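Local coordinates for short-chain dehydrogenase/reductase SDR (Vibrio parahaemolyticus, PDB 3GUY) that probably catalyses the NAD(P)(H)-dependent oxidation or reduction of a small-molecule substrate, at the interface of chains A and B and the interface of chains A and C. Coordinates in Å, arbitrary orientation; residue numbers count along the deposited sequence, not the author numbering. Chains: chain A/B/C, Short-chain dehydrogenase/reductase SDR.

Contact 1: the interface of chains A and B. Residues chain A 100, 104-105, 108, 145, 149; chain B 100, 104-105, 108, 145, 149.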
loop_
_atom_site.group_PDB
_atom_site.type_symbol
_atom_site.label_atom_id
_atom_site.label_comp_id
_atom_site.label_asym_id
_atom_site.label_seq_id
_atom_site.Cartn_x
_atom_site.Cartn_y
_atom_site.Cartn_z
ATOM N N ILE A 100 -3.210 -1.232 23.177
ATOM C CA ILE A 100 -4.025 -0.190 22.483
ATOM C C ILE A 100 -3.900 1.144 23.198
ATOM O O ILE A 100 -3.673 2.179 22.562
ATOM C CB ILE A 100 -5.520 -0.587 22.378
ATOM C CG1 ILE A 100 -5.681 -1.822 21.473
ATOM C CG2 ILE A 100 -6.328 0.559 21.772
ATOM C CD1 ILE A 100 -7.074 -2.544 21.642
ATOM N N LEU A 104 -2.106 3.398 20.469
ATOM C CA LEU A 104 -3.115 4.061 19.669
ATOM C C LEU A 104 -3.746 5.250 20.428
ATOM O O LEU A 104 -3.853 6.359 19.868
ATOM C CB LEU A 104 -4.187 3.080 19.259
ATOM C CG LEU A 104 -5.242 3.704 18.325
ATOM C CD1 LEU A 104 -4.644 4.558 17.214
ATOM C CD2 LEU A 104 -6.155 2.582 17.777
ATOM N N SER A 105 -4.192 5.020 21.650
ATOM C CA SER A 105 -4.861 6.094 22.391
ATOM C C SER A 105 -3.924 7.263 22.604
ATOM O O SER A 105 -4.320 8.418 22.421
ATOM C CB SER A 105 -5.410 5.630 23.732
ATOM O OG SER A 105 -6.312 4.555 23.548
ATOM N N ILE A 108 -3.477 9.176 19.339
ATOM C CA ILE A 108 -4.695 9.936 19.060
ATOM C C ILE A 108 -4.750 11.205 19.951
ATOM O O ILE A 108 -4.947 12.316 19.451
ATOM C CB ILE A 108 -5.964 9.114 19.259
ATOM C CG1 ILE A 108 -6.086 8.035 18.167
ATOM C CG2 ILE A 108 -7.215 10.067 19.181
ATOM C CD1 ILE A 108 -7.164 6.984 18.480
ATOM N N ALA A 145 -1.514 -4.202 14.432
ATOM C CA ALA A 145 -2.825 -3.529 14.454
ATOM C C ALA A 145 -2.717 -2.085 14.940
ATOM O O ALA A 145 -3.249 -1.171 14.303
ATOM C CB ALA A 145 -3.839 -4.308 15.278
ATOM N N ALA A 149 -2.882 1.444 12.728
ATOM C CA ALA A 149 -3.907 2.383 13.202
ATOM C C ALA A 149 -3.293 3.755 13.237
ATOM O O ALA A 149 -3.868 4.721 12.745
ATOM C CB ALA A 149 -4.404 1.926 14.622
ATOM N N ILE B 100 -13.101 2.884 19.053
ATOM C CA ILE B 100 -12.066 1.878 19.247
ATOM C C ILE B 100 -12.698 0.620 19.799
ATOM O O ILE B 100 -12.479 -0.456 19.248
ATOM C CB ILE B 100 -10.932 2.373 20.177
ATOM C CG1 ILE B 100 -10.197 3.592 19.542
ATOM C CG2 ILE B 100 -9.994 1.176 20.525
ATOM C CD1 ILE B 100 -9.228 4.380 20.484
ATOM N N LEU B 104 -12.237 -1.996 16.803
ATOM C CA LEU B 104 -10.962 -2.706 16.925
ATOM C C LEU B 104 -11.001 -3.792 18.029
ATOM O O LEU B 104 -10.705 -4.966 17.744
ATOM C CB LEU B 104 -9.848 -1.725 17.179
ATOM C CG LEU B 104 -8.444 -2.331 17.441
ATOM C CD1 LEU B 104 -8.027 -3.328 16.334
ATOM C CD2 LEU B 104 -7.439 -1.218 17.701
ATOM N N SER B 105 -11.412 -3.436 19.243
ATOM C CA SER B 105 -11.592 -4.435 20.297
ATOM C C SER B 105 -12.532 -5.558 19.928
ATOM O O SER B 105 -12.235 -6.692 20.234
ATOM C CB SER B 105 -12.024 -3.825 21.617
ATOM O OG SER B 105 -11.186 -2.756 21.940
ATOM N N ILE B 108 -10.650 -7.868 17.395
ATOM C CA ILE B 108 -9.589 -8.617 18.063
ATOM C C ILE B 108 -10.182 -9.730 18.904
ATOM O O ILE B 108 -9.762 -10.844 18.834
ATOM C CB ILE B 108 -8.755 -7.754 19.027
ATOM C CG1 ILE B 108 -7.873 -6.791 18.248
ATOM C CG2 ILE B 108 -7.923 -8.667 19.974
ATOM C CD1 ILE B 108 -7.328 -5.679 19.106
ATOM N N ALA B 145 -8.169 5.015 11.353
ATOM C CA ALA B 145 -7.306 4.364 12.342
ATOM C C ALA B 145 -7.796 2.977 12.733
ATOM O O ALA B 145 -7.016 2.036 12.684
ATOM C CB ALA B 145 -7.136 5.240 13.557
ATOM N N ALA B 149 -6.300 -0.637 11.469
ATOM C CA ALA B 149 -5.881 -1.548 12.565
ATOM C C ALA B 149 -6.403 -2.977 12.332
ATOM O O ALA B 149 -5.670 -3.936 12.473
ATOM C CB ALA B 149 -6.415 -1.043 13.941
#

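Contact 2: the interface of chains A and B. Residues chain A 88-89, 91, 93, 96, 142; chain B 59, 108, 112.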
loop_
_atom_site.group_PDB
_atom_site.type_symbol
_atom_site.label_atom_id
_atom_site.label_comp_id
_atom_site.label_asym_id
_atom_site.label_seq_id
_atom_site.Cartn_x
_atom_site.Cartn_y
_atom_site.Cartn_z
ATOM N N LEU A 88 -1.790 -14.953 18.238
ATOM C CA LEU A 88 -2.953 -14.229 18.756
ATOM C C LEU A 88 -3.671 -15.020 19.841
ATOM O O LEU A 88 -4.072 -14.440 20.860
ATOM C CB LEU A 88 -3.915 -13.803 17.631
ATOM C CG LEU A 88 -5.156 -13.023 18.046
ATOM C CD1 LEU A 88 -4.831 -11.741 18.851
ATOM C CD2 LEU A 88 -6.033 -12.709 16.782
ATOM N N GLN A 89 -3.792 -16.340 19.653
ATOM C CA GLN A 89 -4.472 -17.169 20.649
ATOM C C GLN A 89 -3.758 -17.207 22.008
ATOM O O GLN A 89 -4.395 -17.424 23.046
ATOM C CB GLN A 89 -4.725 -18.606 20.119
ATOM C CG GLN A 89 -3.516 -19.447 19.925
ATOM C CD GLN A 89 -2.933 -19.362 18.570
ATOM O OE1 GLN A 89 -3.123 -18.375 17.826
ATOM N NE2 GLN A 89 -2.203 -20.416 18.201
ATOM N N GLN A 91 -2.090 -14.547 23.242
ATOM C CA GLN A 91 -2.052 -13.230 23.864
ATOM C C GLN A 91 -3.145 -13.070 24.917
ATOM O O GLN A 91 -4.244 -13.610 24.803
ATOM C CB GLN A 91 -2.108 -12.140 22.800
ATOM C CG GLN A 91 -0.885 -12.125 21.847
ATOM C CD GLN A 91 -0.829 -10.860 20.944
ATOM O OE1 GLN A 91 -1.528 -9.890 21.209
ATOM N NE2 GLN A 91 0.016 -10.871 19.920
ATOM N N PRO A 93 -5.893 -10.836 26.702
ATOM C CA PRO A 93 -6.669 -9.632 26.331
ATOM C C PRO A 93 -6.397 -8.415 27.192
ATOM O O PRO A 93 -6.573 -7.283 26.706
ATOM C CB PRO A 93 -8.109 -10.073 26.536
ATOM C CG PRO A 93 -8.079 -11.564 26.404
ATOM C CD PRO A 93 -6.787 -11.951 27.050
ATOM N N ILE A 96 -3.393 -6.911 25.582
ATOM C CA ILE A 96 -3.827 -6.290 24.317
ATOM C C ILE A 96 -4.463 -4.935 24.614
ATOM O O ILE A 96 -4.183 -3.964 23.955
ATOM C CB ILE A 96 -4.802 -7.175 23.522
ATOM C CG1 ILE A 96 -4.159 -8.537 23.147
ATOM C CG2 ILE A 96 -5.348 -6.378 22.224
ATOM C CD1 ILE A 96 -5.185 -9.631 22.621
ATOM N N THR A 142 -1.403 -7.897 16.931
ATOM C CA THR A 142 -1.973 -6.739 17.681
ATOM C C THR A 142 -1.066 -5.533 17.699
ATOM O O THR A 142 -1.561 -4.383 17.781
ATOM C CB THR A 142 -2.415 -7.091 19.109
ATOM O OG1 THR A 142 -1.310 -7.676 19.803
ATOM C CG2 THR A 142 -3.670 -8.036 19.106
ATOM N N HIS B 59 -13.946 -9.363 26.258
ATOM C CA HIS B 59 -13.462 -10.695 25.893
ATOM C C HIS B 59 -14.223 -11.806 26.597
ATOM O O HIS B 59 -14.439 -12.881 26.018
ATOM C CB HIS B 59 -11.959 -10.837 26.049
ATOM C CG HIS B 59 -11.492 -10.873 27.465
ATOM N ND1 HIS B 59 -11.132 -9.737 28.155
ATOM C CD2 HIS B 59 -11.336 -11.905 28.323
ATOM C CE1 HIS B 59 -10.750 -10.067 29.376
ATOM N NE2 HIS B 59 -10.862 -11.378 29.502
ATOM N N ILE B 108 -10.650 -7.868 17.395
ATOM C CA ILE B 108 -9.589 -8.617 18.063
ATOM C C ILE B 108 -10.182 -9.730 18.904
ATOM O O ILE B 108 -9.762 -10.844 18.834
ATOM C CB ILE B 108 -8.755 -7.754 19.027
ATOM C CG1 ILE B 108 -7.873 -6.791 18.248
ATOM C CG2 ILE B 108 -7.923 -8.667 19.974
ATOM C CD1 ILE B 108 -7.328 -5.679 19.106
ATOM N N ARG B 112 -9.656 -13.549 17.846
ATOM C CA ARG B 112 -8.818 -14.306 18.755
ATOM C C ARG B 112 -9.534 -15.549 19.260
ATOM O O ARG B 112 -8.963 -16.656 19.346
ATOM C CB ARG B 112 -8.335 -13.399 19.924
ATOM C CG ARG B 112 -7.663 -14.129 21.036
ATOM C CD ARG B 112 -7.158 -13.219 22.118
ATOM N NE ARG B 112 -6.650 -13.994 23.227
ATOM C CZ ARG B 112 -7.400 -14.592 24.148
ATOM N NH1 ARG B 112 -8.724 -14.498 24.123
ATOM N NH2 ARG B 112 -6.810 -15.304 25.104
#

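Contact 3: the interface of chains A and C. Residues chain A 215, 217-221; chain C 215-219.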
loop_
_atom_site.group_PDB
_atom_site.type_symbol
_atom_site.label_atom_id
_atom_site.label_comp_id
_atom_site.label_asym_id
_atom_site.label_seq_id
_atom_site.Cartn_x
_atom_site.Cartn_y
_atom_site.Cartn_z
ATOM N N VAL A 215 12.028 16.479 4.835
ATOM C CA VAL A 215 11.944 15.025 4.902
ATOM C C VAL A 215 10.638 14.634 5.595
ATOM O O VAL A 215 10.484 14.907 6.781
ATOM C CB VAL A 215 13.129 14.455 5.654
ATOM C CG1 VAL A 215 12.961 12.923 5.905
ATOM C CG2 VAL A 215 14.411 14.839 4.867
ATOM N N ASP A 217 8.972 11.432 5.485
ATOM C CA ASP A 217 8.838 10.045 5.916
ATOM C C ASP A 217 10.226 9.424 5.818
ATOM O O ASP A 217 10.919 9.588 4.793
ATOM C CB ASP A 217 7.883 9.232 5.006
ATOM C CG ASP A 217 6.536 9.979 4.698
ATOM O OD1 ASP A 217 5.523 9.590 5.321
ATOM O OD2 ASP A 217 6.493 10.952 3.861
ATOM N N ILE A 218 10.573 8.646 6.828
ATOM C CA ILE A 218 11.836 7.894 6.855
ATOM C C ILE A 218 11.626 6.581 7.488
ATOM O O ILE A 218 10.814 6.415 8.380
ATOM C CB ILE A 218 13.033 8.579 7.624
ATOM C CG1 ILE A 218 12.722 8.849 9.075
ATOM C CG2 ILE A 218 13.447 9.829 6.934
ATOM C CD1 ILE A 218 13.978 9.249 9.900
ATOM N N THR A 219 12.361 5.611 6.996
ATOM C CA THR A 219 12.387 4.288 7.533
ATOM C C THR A 219 13.828 3.971 7.841
ATOM O O THR A 219 14.695 4.150 6.990
ATOM C CB THR A 219 11.860 3.239 6.527
ATOM O OG1 THR A 219 10.542 3.585 6.148
ATOM C CG2 THR A 219 11.881 1.812 7.123
ATOM N N VAL A 220 14.044 3.481 9.053
ATOM C CA VAL A 220 15.363 3.178 9.594
ATOM C C VAL A 220 15.445 1.723 10.017
ATOM O O VAL A 220 14.543 1.184 10.706
ATOM C CB VAL A 220 15.681 4.107 10.791
ATOM C CG1 VAL A 220 17.060 3.837 11.355
ATOM C CG2 VAL A 220 15.598 5.586 10.329
ATOM N N ASN A 221 16.538 1.084 9.573
ATOM C CA ASN A 221 16.810 -0.320 9.803
ATOM C C ASN A 221 18.294 -0.576 10.210
ATOM O O ASN A 221 19.144 0.294 10.107
ATOM C CB ASN A 221 16.479 -1.151 8.527
ATOM C CG ASN A 221 14.992 -1.463 8.405
ATOM O OD1 ASN A 221 14.321 -0.955 7.506
ATOM N ND2 ASN A 221 14.468 -2.254 9.341
ATOM N N VAL C 215 19.275 4.645 6.832
ATOM C CA VAL C 215 17.982 5.078 6.287
ATOM C C VAL C 215 17.774 4.212 5.043
ATOM O O VAL C 215 18.488 4.390 4.039
ATOM C CB VAL C 215 17.990 6.530 5.885
ATOM C CG1 VAL C 215 16.739 6.856 4.999
ATOM C CG2 VAL C 215 18.124 7.432 7.168
ATOM N N SER C 216 16.800 3.314 5.123
ATOM C CA SER C 216 16.454 2.402 4.003
ATOM C C SER C 216 15.458 3.004 3.014
ATOM O O SER C 216 15.395 2.614 1.866
ATOM C CB SER C 216 15.950 1.064 4.546
ATOM O OG SER C 216 14.849 1.180 5.431
ATOM N N ASP C 217 14.673 3.970 3.459
ATOM C CA ASP C 217 13.611 4.554 2.645
ATOM C C ASP C 217 13.416 5.981 3.107
ATOM O O ASP C 217 13.269 6.226 4.295
ATOM C CB ASP C 217 12.272 3.761 2.800
ATOM C CG ASP C 217 12.409 2.228 2.547
ATOM O OD1 ASP C 217 12.192 1.822 1.361
ATOM O OD2 ASP C 217 12.724 1.407 3.487
ATOM N N ILE C 218 13.397 6.922 2.182
ATOM C CA ILE C 218 13.186 8.288 2.514
ATOM C C ILE C 218 12.290 9.013 1.483
ATOM O O ILE C 218 12.376 8.789 0.250
ATOM C CB ILE C 218 14.565 9.013 2.710
ATOM C CG1 ILE C 218 14.365 10.371 3.379
ATOM C CG2 ILE C 218 15.299 9.126 1.412
ATOM C CD1 ILE C 218 15.704 11.080 3.843
ATOM N N THR C 219 11.373 9.832 1.996
ATOM C CA THR C 219 10.505 10.639 1.172
ATOM C C THR C 219 10.807 12.121 1.486
ATOM O O THR C 219 10.909 12.538 2.628
ATOM C CB THR C 219 8.990 10.343 1.410
ATOM O OG1 THR C 219 8.730 9.006 1.128
ATOM C CG2 THR C 219 8.066 11.209 0.496
#

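Contact 4: the interface of chains A and B. Residues chain A 86, 88, 136-142, 144-145; chain B 152-153, 155-157, 159-160.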
loop_
_atom_site.group_PDB
_atom_site.type_symbol
_atom_site.label_atom_id
_atom_site.label_comp_id
_atom_site.label_asym_id
_atom_site.label_seq_id
_atom_site.Cartn_x
_atom_site.Cartn_y
_atom_site.Cartn_z
ATOM N N GLY A 86 3.369 -12.461 20.415
ATOM C CA GLY A 86 2.812 -13.776 20.588
ATOM C C GLY A 86 1.771 -14.076 19.514
ATOM O O GLY A 86 1.223 -13.176 18.858
ATOM N N LEU A 88 -1.790 -14.953 18.238
ATOM C CA LEU A 88 -2.953 -14.229 18.756
ATOM C C LEU A 88 -3.671 -15.020 19.841
ATOM O O LEU A 88 -4.072 -14.440 20.860
ATOM C CB LEU A 88 -3.915 -13.803 17.631
ATOM C CG LEU A 88 -5.156 -13.023 18.046
ATOM C CD1 LEU A 88 -4.831 -11.741 18.851
ATOM C CD2 LEU A 88 -6.033 -12.709 16.782
ATOM N N PRO A 136 2.336 -6.712 7.469
ATOM C CA PRO A 136 1.923 -7.648 8.510
ATOM C C PRO A 136 3.102 -8.502 9.010
ATOM O O PRO A 136 4.034 -8.735 8.265
ATOM C CB PRO A 136 0.877 -8.504 7.821
ATOM C CG PRO A 136 1.334 -8.533 6.354
ATOM C CD PRO A 136 1.985 -7.165 6.108
ATOM N N LYS A 137 3.021 -8.945 10.261
ATOM C CA LYS A 137 4.033 -9.840 10.897
ATOM C C LYS A 137 3.366 -10.907 11.776
ATOM O O LYS A 137 2.570 -10.604 12.673
ATOM C CB LYS A 137 5.067 -8.999 11.688
ATOM C CG LYS A 137 5.935 -8.100 10.747
ATOM C CD LYS A 137 6.430 -6.807 11.433
ATOM C CE LYS A 137 7.912 -6.477 11.097
ATOM N NZ LYS A 137 8.295 -5.023 11.299
ATOM N N ALA A 138 3.643 -12.183 11.464
ATOM C CA ALA A 138 3.367 -13.291 12.404
ATOM C C ALA A 138 3.850 -13.001 13.841
ATOM O O ALA A 138 4.951 -12.501 14.042
ATOM C CB ALA A 138 4.011 -14.634 11.877
ATOM N N GLN A 139 3.007 -13.333 14.816
ATOM C CA GLN A 139 3.200 -13.123 16.238
ATOM C C GLN A 139 3.242 -11.669 16.665
ATOM O O GLN A 139 3.631 -11.400 17.764
ATOM C CB GLN A 139 4.456 -13.850 16.766
ATOM C CG GLN A 139 4.482 -15.317 16.393
ATOM C CD GLN A 139 5.578 -16.030 17.099
ATOM O OE1 GLN A 139 6.576 -16.413 16.483
ATOM N NE2 GLN A 139 5.439 -16.173 18.415
ATOM N N GLU A 140 2.860 -10.753 15.782
ATOM C CA GLU A 140 2.787 -9.331 16.122
ATOM C C GLU A 140 1.435 -8.749 15.640
ATOM O O GLU A 140 1.337 -7.587 15.329
ATOM C CB GLU A 140 3.910 -8.578 15.467
ATOM C CG GLU A 140 5.324 -9.180 15.688
ATOM C CD GLU A 140 6.410 -8.342 15.163
ATOM O OE1 GLU A 140 6.214 -7.111 14.955
ATOM O OE2 GLU A 140 7.481 -8.906 14.911
ATOM N N SER A 141 0.414 -9.579 15.593
ATOM C CA SER A 141 -0.845 -9.171 14.949
ATOM C C SER A 141 -1.433 -7.946 15.603
ATOM O O SER A 141 -1.906 -7.060 14.876
ATOM C CB SER A 141 -1.864 -10.317 14.907
ATOM O OG SER A 141 -2.317 -10.665 16.174
ATOM N N THR A 142 -1.403 -7.897 16.931
ATOM C CA THR A 142 -1.973 -6.739 17.681
ATOM C C THR A 142 -1.066 -5.533 17.699
ATOM O O THR A 142 -1.561 -4.383 17.781
ATOM C CB THR A 142 -2.415 -7.091 19.109
ATOM O OG1 THR A 142 -1.310 -7.676 19.803
ATOM C CG2 THR A 142 -3.670 -8.036 19.106
ATOM N N CYS A 144 1.120 -4.903 15.019
ATOM C CA CYS A 144 0.786 -4.412 13.688
ATOM C C CYS A 144 -0.526 -3.649 13.750
ATOM O O CYS A 144 -0.620 -2.550 13.184
ATOM C CB CYS A 144 0.685 -5.546 12.626
ATOM S SG CYS A 144 2.335 -6.242 12.389
ATOM N N ALA A 145 -1.514 -4.202 14.432
ATOM C CA ALA A 145 -2.825 -3.529 14.454
ATOM C C ALA A 145 -2.717 -2.085 14.940
ATOM O O ALA A 145 -3.249 -1.171 14.303
ATOM C CB ALA A 145 -3.839 -4.308 15.278
ATOM N N GLY B 152 -4.402 -4.516 9.504
ATOM C CA GLY B 152 -3.138 -4.996 10.040
ATOM C C GLY B 152 -3.278 -6.302 10.848
ATOM O O GLY B 152 -2.455 -7.193 10.682
ATOM N N LEU B 153 -4.293 -6.396 11.704
ATOM C CA LEU B 153 -4.584 -7.592 12.504
ATOM C C LEU B 153 -4.789 -8.806 11.582
ATOM O O LEU B 153 -4.095 -9.819 11.743
ATOM C CB LEU B 153 -5.805 -7.395 13.377
ATOM C CG LEU B 153 -6.271 -8.564 14.192
ATOM C CD1 LEU B 153 -5.319 -8.805 15.396
ATOM C CD2 LEU B 153 -7.748 -8.322 14.687
ATOM N N GLU B 155 -4.181 -9.393 8.319
ATOM C CA GLU B 155 -3.105 -9.740 7.422
ATOM C C GLU B 155 -1.966 -10.427 8.173
ATOM O O GLU B 155 -1.249 -11.265 7.574
ATOM C CB GLU B 155 -2.604 -8.529 6.676
ATOM C CG GLU B 155 -3.656 -7.829 5.722
ATOM C CD GLU B 155 -3.965 -8.602 4.446
ATOM O OE1 GLU B 155 -3.703 -9.847 4.420
ATOM O OE2 GLU B 155 -4.488 -7.971 3.473
ATOM N N SER B 156 -1.814 -10.074 9.465
ATOM C CA SER B 156 -0.892 -10.708 10.364
ATOM C C SER B 156 -1.369 -12.096 10.745
ATOM O O SER B 156 -0.602 -13.047 10.607
ATOM C CB SER B 156 -0.669 -9.894 11.627
ATOM O OG SER B 156 0.008 -8.677 11.336
ATOM N N VAL B 157 -2.634 -12.228 11.202
ATOM C CA VAL B 157 -3.158 -13.539 11.567
ATOM C C VAL B 157 -3.177 -14.486 10.327
ATOM O O VAL B 157 -2.895 -15.718 10.451
ATOM C CB VAL B 157 -4.545 -13.404 12.215
ATOM C CG1 VAL B 157 -5.162 -14.769 12.543
ATOM C CG2 VAL B 157 -4.447 -12.560 13.527
ATOM N N LEU B 159 -0.879 -14.766 8.054
ATOM C CA LEU B 159 0.466 -15.375 8.081
ATOM C C LEU B 159 0.586 -16.481 9.119
ATOM O O LEU B 159 1.175 -17.539 8.832
ATOM C CB LEU B 159 1.543 -14.314 8.344
ATOM C CG LEU B 159 1.563 -13.224 7.319
ATOM C CD1 LEU B 159 2.604 -12.171 7.757
ATOM C CD2 LEU B 159 1.805 -13.815 5.897
ATOM N N GLU B 160 -0.025 -16.272 10.289
ATOM C CA GLU B 160 -0.054 -17.281 11.375
ATOM C C GLU B 160 -0.903 -18.533 11.041
ATOM O O GLU B 160 -0.699 -19.624 11.599
ATOM C CB GLU B 160 -0.607 -16.661 12.670
ATOM C CG GLU B 160 0.232 -15.508 13.240
ATOM C CD GLU B 160 -0.289 -14.901 14.558
ATOM O OE1 GLU B 160 -1.279 -15.417 15.156
ATOM O OE2 GLU B 160 0.322 -13.864 14.996
#

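Contact 1: the interface of chains A and B
A chi1 of -65° sets CG1 of A:Ile100 anti to its carbonyl carbon and leaves the branch methyl CG2 anti to the backbone N; chi2 of 163° then extends CD1 away from the helix. B:Ile100 has nearly the same torsions. In A:Leu104 CG is anti to the backbone N (chi1 -176°), which sends CD2 toward the two-fold axis. The residues lie on helices 93-118 and 141-160 of each subunit, the pairs that form the four-helix bundle typical of dimer contacts in short-chain dehydrogenases/reductases.

The isoleucines at position 100 meet tip to tip through their branch methyls, with A:Ile100 CG2 3.9 Å from B:Ile100 CG2. Their longer branches diverge, each to the isoleucine two turns further along the opposite helix: A:Ile100 CD1 ends 4.0 Å from B:Ile108 CD1, and its twin contact is alike. Next to the first pair, A:Leu104 CD2 and B:Leu104 CD2 face each other at 4.0 Å. All these are methyl-to-methyl contacts, so cohesion here rests on burial of hydrocarbon rather than on directed bonds.

The small alanines probably allow the 141-160 helices to approach closely. The methyls A:Ala149 CB and B:Ala149 CB are 3.7 Å apart, and the backbones themselves touch where A:Ala145 O approaches B:Ala149 CA at 3.2 Å. A:Ala149 CB also lies 3.3 Å from B:Ala145 O, methyl against carbonyl oxygen.

Contact 2: the interface of chains A and B
The backbone carbonyl oxygen of A:Gln91 is gripped by two nitrogens of one guanidinium. B:Arg112 NE donates to A:Gln91 O at 2.9 Å, with a bent 134° at the hydrogen, and B:Arg112 NH2 adds a weak bond to the same A:Gln91 O at 3.1 Å. NE lies above the carbonyl plane, 26° out of it, not on a lone pair. The arginine reaches the carbonyl because its CG is anti to the backbone N (chi1 170°) and the chain stays extended to NE.

This outer part of the A-B helical interface, formed by copies of one protein and twinned by the two-fold, clamps the arginine between 3-10 helix 88-90 and the start of helix 93-118 of chain A. A:Leu88 crosses its aliphatic stem obliquely, CG lying 3.7 Å from B:Arg112 CB. On the guanidinium face, A:Pro93 CG sits over the centre, 3.8 Å from B:Arg112 CZ. The same proline crosses B:His59 at about a right angle, its CB over one imidazole face toward the rim, a CH-pi contact. Further along the helices, A:Ile96 CG2 meets B:Ile108 CD1 tip to tip at 3.8 Å.

Within chain A, the hydroxyl A:Thr142 OG1 donates to an in-plane lone pair of the amide oxygen A:Gln91 OE1 at 2.6 Å.

Contact 3: the interface of chains A and C
Strand 213-221 of chain A pairs antiparallel with strand 214-222 of chain C, joining the edges of two subunits' beta-sheets and probably building the assembly, though the structure alone does not show this pairing in solution. The local two-fold passes near the facing pair A:Ile218 and C:Ile218. On either side, C:Thr219 N donates to A:Asp217 O at 2.8 Å, nearly straight at 166°, and A:Thr219 N donates to C:Asp217 O at 2.9 Å. Both donors lie in the plane of the carbonyl they meet. C:Ser216 N extends the pairing to A:Thr219 O at 2.9 Å.

The side chains break the symmetry at the axis. CG1 of A:Ile218 takes the crowded place between backbone N and carbonyl carbon (chi1 59°), whereas that of C:Ile218 is anti to N (chi1 -167°). The two lie alongside, pointing the same way, with A:Ile218 CG2 3.7 Å from C:Ile218 CG1. On the other face, A:Asp217 and C:Thr219 also run side by side, and the carboxylate oxygen A:Asp217 OD2 is 3.6 Å from C:Thr219 CB.

The hydroxyl C:Ser216 OG has one proton for alternative acceptors: C:Asp217 OD2 at 2.9 Å, met from above the carboxylate plane, or an in-plane lone pair of the amide oxygen A:Asn221 OD1 at 3.0 Å.

Contact 4: the interface of chains A and B
This is a helix-against-loop interface of the A-B pair, probably the family's usual dimer: the C-terminal half of helix 141-160 of chain B packs on residues 136-140 of chain A and on the start of the matching helix there. That helix start carries the YxxxK motif of the family, its catalytic tyrosine lying between A:Thr142 and A:Cys144, so the partner subunit is probably bracing the segments around the active site.

B:Glu160 is the main polar link. With CG anti to the carbonyl carbon and the chain extended beyond it, its carboxylate accepts two backbone N-H groups from separate segments. A:Gln139 N meets B:Glu160 OE2 at 2.7 Å, from 27° above the carboxylate plane. A:Leu88 N uses the syn lone pair of B:Glu160 OE1 at 3.2 Å, almost straight (171° at the hydrogen). Such donors would favour the charged form of the acid.

Between these and the helix middle, packing is tight. A:Ser141 CA presses to 3.4 Å from B:Ser156 CB, and the A:Leu88 side chain crosses B:Val157 obliquely, CD2 3.6 Å from CG2. A:Pro136 lies beside B:Glu155, its ring CB 3.7 Å from B:Glu155 CB.

The B:Ser156 hydroxyl serves both chains: OG donates to its own helix at B:Gly152 O, 2.9 Å away, while B:Ser156 OG accepts a hydrogen bond from A:Lys137 N at 3.2 Å.

Contacts 1, 2 and 4 are parts of one two-fold interface between chains A and B. The C-alpha centre of contact 1 is about 13 Å from those of contact 2 and contact 4, which are about 10 Å apart. B:Ile108 joins contact 1 to contact 2, A:Ala145 joins it to contact 4, and A:Leu88 and A:Thr142 bridge contacts 2 and 4; helix 141-160 enters all three, helix 93-118 contacts 1 and 2. Contact 3, centred 23 to 31 Å from the others, uses strand 213-221. Two separate two-fold surfaces would suit the four-subunit deposited assembly; tetramers are common in this family, but the structure alone does not show one in solution.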